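Local coordinates for protein snaclec rhodocytin subunit alpha (PDB 3BX4) that triggers platelet aggregation as a snake venom toxin by binding the platelet receptor CLEC2, which starts signalling through the kinase Syk, at residues 3-8 with 14-19; 32-35 with 40-43. All coordinates share one frame; numbering follows the deposited sequence.

Contact 1. Residues 3-8 with 14-19; sequences EDCDFG and QHCYQA. With SO4 (sulfate ion), chain I.
The extended side chain of Gln18 runs beneath the carbonyl of Gly8, whose O atom lies over the face of the carboxamide, almost directly above CD at 3.1 Å. CG is anti to the backbone N (chi1 -176°), and the straight chain beyond it carries the flat group across to the N-terminal loop. No hydrogen bond joins the two carbonyls, since Gly8 O and Gln18 OE1 are both acceptors. A water bridges the segments instead, donating to Phe7 O at 2.9 Å and to Gln18 OE1 at 2.8 Å. Nearer the N terminus the link is covalent. Cys5 and Cys16 reach for each other with SG beside the backbone N in both residues, and their SG atoms close a disulfide of 2.1 Å with a left-handed S-S torsion of -89°. The Cys5 side chain also packs against Pro11.

Phe7 leaves the backbone away from the strand, and CD1 at its ring edge meets sulfate O3, near the ring plane. Another oxygen of this ion, O2, accepts the N-H of Gly8 at 2.6 Å and 161°; the sulfate probably comes from the crystallisation liquor. The opposite side of the strand is used differently: Tyr17 points away from the loop, hydrogen-bonds Glu50 through OH and meets the ring of Phe53. Strand 15-21 is itself paired with strands 10-12 and 127-133, so the loop is attached to a strand whose backbone is already engaged. The arrangement is consistent with the N-terminal hairpin and extra disulfide of long-form C-type lectin domains. With no direct hydrogen bond between these two segments, the link between them is one covalent bridge, with a water and a probably dipolar contact beside it, in which the Gly8 oxygen may gain some stabilisation from the electron-poor amide carbon.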
loop_
_atom_site.group_PDB
_atom_site.type_symbol
_atom_site.label_atom_id
_atom_site.label_comp_id
_atom_site.label_asym_id
_atom_site.label_seq_id
_atom_site.Cartn_x
_atom_site.Cartn_y
_atom_site.Cartn_z
ATOM N N GLU C 3 -6.001 30.238 -10.039
ATOM C CA GLU C 3 -6.799 30.006 -11.285
ATOM C C GLU C 3 -5.832 30.099 -12.452
ATOM O O GLU C 3 -4.688 30.481 -12.265
ATOM N N ASP C 4 -6.301 29.768 -13.650
ATOM C CA ASP C 4 -5.475 29.683 -14.866
ATOM C C ASP C 4 -4.580 28.452 -14.822
ATOM O O ASP C 4 -3.800 28.229 -13.868
ATOM C CB ASP C 4 -4.675 30.969 -15.168
ATOM C CG ASP C 4 -5.564 32.115 -15.626
ATOM O OD1 ASP C 4 -6.229 31.982 -16.675
ATOM O OD2 ASP C 4 -5.589 33.158 -14.938
ATOM N N CYS C 5 -4.753 27.627 -15.860
ATOM C CA CYS C 5 -3.912 26.472 -16.057
ATOM C C CYS C 5 -2.594 26.964 -16.597
ATOM O O CYS C 5 -2.536 27.857 -17.447
ATOM C CB CYS C 5 -4.551 25.458 -17.018
ATOM S SG CYS C 5 -6.149 24.866 -16.421
ATOM N N ASP C 6 -1.546 26.354 -16.084
ATOM C CA ASP C 6 -0.195 26.672 -16.450
ATOM C C ASP C 6 0.108 26.011 -17.785
ATOM O O ASP C 6 -0.666 25.187 -18.328
ATOM C CB ASP C 6 0.711 26.108 -15.367
ATOM C CG ASP C 6 2.087 26.753 -15.304
ATOM O OD1 ASP C 6 2.422 27.684 -16.078
ATOM O OD2 ASP C 6 2.847 26.279 -14.421
ATOM N N PHE C 7 1.236 26.424 -18.349
ATOM C CA PHE C 7 1.728 25.791 -19.578
ATOM C C PHE C 7 1.722 24.267 -19.458
ATOM O O PHE C 7 2.182 23.745 -18.464
ATOM C CB PHE C 7 3.136 26.330 -19.899
ATOM C CG PHE C 7 3.174 27.830 -20.044
ATOM C CD1 PHE C 7 2.774 28.441 -21.238
ATOM C CD2 PHE C 7 3.536 28.641 -18.951
ATOM C CE1 PHE C 7 2.788 29.855 -21.365
ATOM C CE2 PHE C 7 3.522 30.056 -19.056
ATOM C CZ PHE C 7 3.147 30.658 -20.261
ATOM N N GLY C 8 1.179 23.583 -20.472
ATOM C CA GLY C 8 1.170 22.138 -20.500
ATOM C C GLY C 8 -0.093 21.518 -19.924
ATOM O O GLY C 8 -0.328 20.344 -20.122
ATOM N N GLN C 14 -13.628 23.681 -13.540
ATOM C CA GLN C 14 -12.785 24.529 -12.687
ATOM C C GLN C 14 -11.396 23.927 -12.419
ATOM O O GLN C 14 -10.637 24.461 -11.620
ATOM C CB GLN C 14 -13.488 24.838 -11.338
ATOM C CG GLN C 14 -13.534 23.680 -10.399
ATOM C CD GLN C 14 -14.739 22.727 -10.556
ATOM O OE1 GLN C 14 -15.079 22.261 -11.659
ATOM N NE2 GLN C 14 -15.384 22.411 -9.406
ATOM N N HIS C 15 -11.083 22.838 -13.116
ATOM C CA HIS C 15 -9.808 22.107 -12.844
ATOM C C HIS C 15 -8.889 22.180 -14.056
ATOM O O HIS C 15 -9.278 22.520 -15.168
ATOM C CB HIS C 15 -10.093 20.637 -12.501
ATOM C CG HIS C 15 -10.797 20.430 -11.189
ATOM N ND1 HIS C 15 -12.160 20.269 -11.110
ATOM C CD2 HIS C 15 -10.327 20.373 -9.923
ATOM C CE1 HIS C 15 -12.510 20.116 -9.840
ATOM N NE2 HIS C 15 -11.419 20.171 -9.098
ATOM N N CYS C 16 -7.620 21.825 -13.787
ATOM C CA CYS C 16 -6.586 21.743 -14.842
ATOM C C CYS C 16 -6.095 20.283 -14.873
ATOM O O CYS C 16 -5.948 19.606 -13.850
ATOM C CB CYS C 16 -5.388 22.640 -14.503
ATOM S SG CYS C 16 -5.916 24.381 -14.350
ATOM N N TYR C 17 -5.755 19.811 -16.080
ATOM C CA TYR C 17 -5.450 18.400 -16.192
ATOM C C TYR C 17 -4.219 18.238 -17.098
ATOM O O TYR C 17 -3.964 19.057 -17.986
ATOM C CB TYR C 17 -6.590 17.663 -16.911
ATOM C CG TYR C 17 -7.914 17.675 -16.217
ATOM C CD1 TYR C 17 -8.662 18.868 -16.209
ATOM C CD2 TYR C 17 -8.407 16.545 -15.603
ATOM C CE1 TYR C 17 -9.923 18.903 -15.563
ATOM C CE2 TYR C 17 -9.640 16.581 -14.944
ATOM C CZ TYR C 17 -10.384 17.792 -14.982
ATOM O OH TYR C 17 -11.631 17.867 -14.300
ATOM N N GLN C 18 -3.489 17.170 -16.866
ATOM C CA GLN C 18 -2.375 16.876 -17.823
ATOM C C GLN C 18 -2.150 15.396 -17.848
ATOM O O GLN C 18 -2.045 14.749 -16.820
ATOM C CB GLN C 18 -1.093 17.647 -17.451
ATOM C CG GLN C 18 0.064 17.409 -18.515
ATOM C CD GLN C 18 1.246 18.304 -18.310
ATOM O OE1 GLN C 18 1.295 19.213 -17.428
ATOM N NE2 GLN C 18 2.230 18.097 -19.151
ATOM N N ALA C 19 -1.977 14.839 -19.082
ATOM C CA ALA C 19 -1.707 13.408 -19.236
ATOM C C ALA C 19 -0.179 13.271 -19.476
ATOM O O ALA C 19 0.366 14.058 -20.241
ATOM C CB ALA C 19 -2.443 12.860 -20.422
HETATM S S SO4 I . 0.554 25.112 -23.308
HETATM O O1 SO4 I . 0.809 23.813 -23.935
HETATM O O2 SO4 I . -0.330 24.961 -22.153
HETATM O O3 SO4 I . 1.831 25.709 -22.916
HETATM O O4 SO4 I . -0.085 26.001 -24.269
HETATM O O HOH W 1 3.326 21.205 -17.559
#

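Contact 2. Residues 32-35 with 40-43; sequences FCRA and AHLA
Arg34 leans over the carbonyl of Ala40, and its bends at chi2 and chi3 wrap the chain round that oxygen. CB stands 4.0 Å from Ala40 O, CG approaches that same oxygen to 3.7 Å, and CD reaches it at 3.3 Å while also meeting His41 CE1 at 3.5 Å. Beyond CD, NE and NH1 run alongside the imidazole with only loose contact, the guanidinium and ring planes 41° apart. Their polar ends have different partners: the guanidinium forms a salt bridge to Glu80 and a hydrogen bond to Ser94 O, both of the second subunit, whereas His41 ND1 bonds Glu30 of the same chain. At the backbone, Arg34 CA makes a CH···O contact with Ala40 O, and Ala40 N donates a weak hydrogen bond to Cys33 O (3.0 Å).

One residue earlier, CB of Cys33 packs on the His41 backbone, and its SG touches Leu42 CD2 at 3.9 Å before continuing into the disulfide with Cys131 on strand 127-133. A first helix joined by a cystine to the last strand, with the short strand 41-42 paired with that last strand and packed on the helix, is a hallmark of the C-type lectin fold.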
loop_
_atom_site.group_PDB
_atom_site.type_symbol
_atom_site.label_atom_id
_atom_site.label_comp_id
_atom_site.label_asym_id
_atom_site.label_seq_id
_atom_site.Cartn_x
_atom_site.Cartn_y
_atom_site.Cartn_z
ATOM N N PHE C 32 4.164 11.997 -8.097
ATOM C CA PHE C 32 4.497 12.956 -9.088
ATOM C C PHE C 32 3.436 14.042 -9.256
ATOM O O PHE C 32 3.778 15.180 -9.313
ATOM C CB PHE C 32 4.760 12.224 -10.435
ATOM C CG PHE C 32 5.076 13.120 -11.568
ATOM C CD1 PHE C 32 6.413 13.364 -11.932
ATOM C CD2 PHE C 32 4.049 13.658 -12.357
ATOM C CE1 PHE C 32 6.703 14.182 -13.029
ATOM C CE2 PHE C 32 4.314 14.500 -13.439
ATOM C CZ PHE C 32 5.679 14.738 -13.794
ATOM N N CYS C 33 2.148 13.664 -9.204
ATOM C CA CYS C 33 1.136 14.655 -9.329
ATOM C C CYS C 33 1.188 15.608 -8.123
ATOM O O CYS C 33 1.007 16.816 -8.342
ATOM C CB CYS C 33 -0.211 13.982 -9.357
ATOM S SG CYS C 33 -0.572 13.031 -10.894
ATOM N N ARG C 34 1.483 15.059 -6.950
ATOM C CA ARG C 34 1.480 15.948 -5.733
ATOM C C ARG C 34 2.622 16.945 -5.792
ATOM O O ARG C 34 2.625 17.991 -5.197
ATOM C CB ARG C 34 1.654 15.126 -4.448
ATOM C CG ARG C 34 0.582 14.174 -4.176
ATOM C CD ARG C 34 -0.637 14.961 -3.566
ATOM N NE ARG C 34 -0.315 15.763 -2.319
ATOM C CZ ARG C 34 -0.462 15.295 -1.053
ATOM N NH1 ARG C 34 -0.808 14.042 -0.816
ATOM N NH2 ARG C 34 -0.200 16.072 0.037
ATOM N N ALA C 35 3.664 16.639 -6.627
ATOM C CA ALA C 35 4.764 17.548 -6.810
ATOM C C ALA C 35 4.567 18.607 -7.912
ATOM O O ALA C 35 5.460 19.461 -8.148
ATOM C CB ALA C 35 6.026 16.730 -7.076
ATOM N N ALA C 40 -1.163 18.577 -7.226
ATOM C CA ALA C 40 -2.209 17.851 -7.976
ATOM C C ALA C 40 -2.400 16.413 -7.431
ATOM O O ALA C 40 -1.665 15.986 -6.542
ATOM C CB ALA C 40 -1.810 17.849 -9.511
ATOM N N HIS C 41 -3.306 15.638 -7.993
ATOM C CA HIS C 41 -3.461 14.255 -7.658
ATOM C C HIS C 41 -3.772 13.528 -8.908
ATOM O O HIS C 41 -4.156 14.136 -9.886
ATOM C CB HIS C 41 -4.743 14.027 -6.837
ATOM C CG HIS C 41 -4.646 14.590 -5.430
ATOM N ND1 HIS C 41 -4.083 13.857 -4.409
ATOM C CD2 HIS C 41 -5.019 15.787 -4.891
ATOM C CE1 HIS C 41 -4.115 14.580 -3.288
ATOM N NE2 HIS C 41 -4.650 15.760 -3.565
ATOM N N LEU C 42 -3.653 12.215 -8.865
ATOM C CA LEU C 42 -4.206 11.398 -9.983
ATOM C C LEU C 42 -5.650 11.769 -10.199
ATOM O O LEU C 42 -6.397 12.036 -9.198
ATOM C CB LEU C 42 -4.114 9.898 -9.730
ATOM C CG LEU C 42 -2.675 9.358 -9.903
ATOM C CD1 LEU C 42 -2.631 7.944 -9.420
ATOM C CD2 LEU C 42 -2.242 9.539 -11.464
ATOM N N ALA C 43 -6.100 11.835 -11.424
ATOM C CA ALA C 43 -7.463 12.388 -11.717
ATOM C C ALA C 43 -8.600 11.595 -11.079
ATOM O O ALA C 43 -8.683 10.378 -11.185
ATOM C CB ALA C 43 -7.684 12.519 -13.268
#

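Contact 1 lies toward the periphery, centred about 18 Å from the middle of the chain, whereas contact 2 is buried and centred about 11 Å from it. Their centres are about 12 Å apart; they do not touch, yet both reach the same sheet, where strands 15-21 and 41-42 each pair with 127-133. A cystine features in both, but with different connectivity: in contact 1 it joins the two segments directly, while in contact 2 it leaves the pair and ties the helix to the shared strand. The outer contact adds a bridging water, and a probably adventitious sulfate sits on its loop; the inner one relies on apolar and backbone packing, and its arginine extends the interaction into subunit assembly.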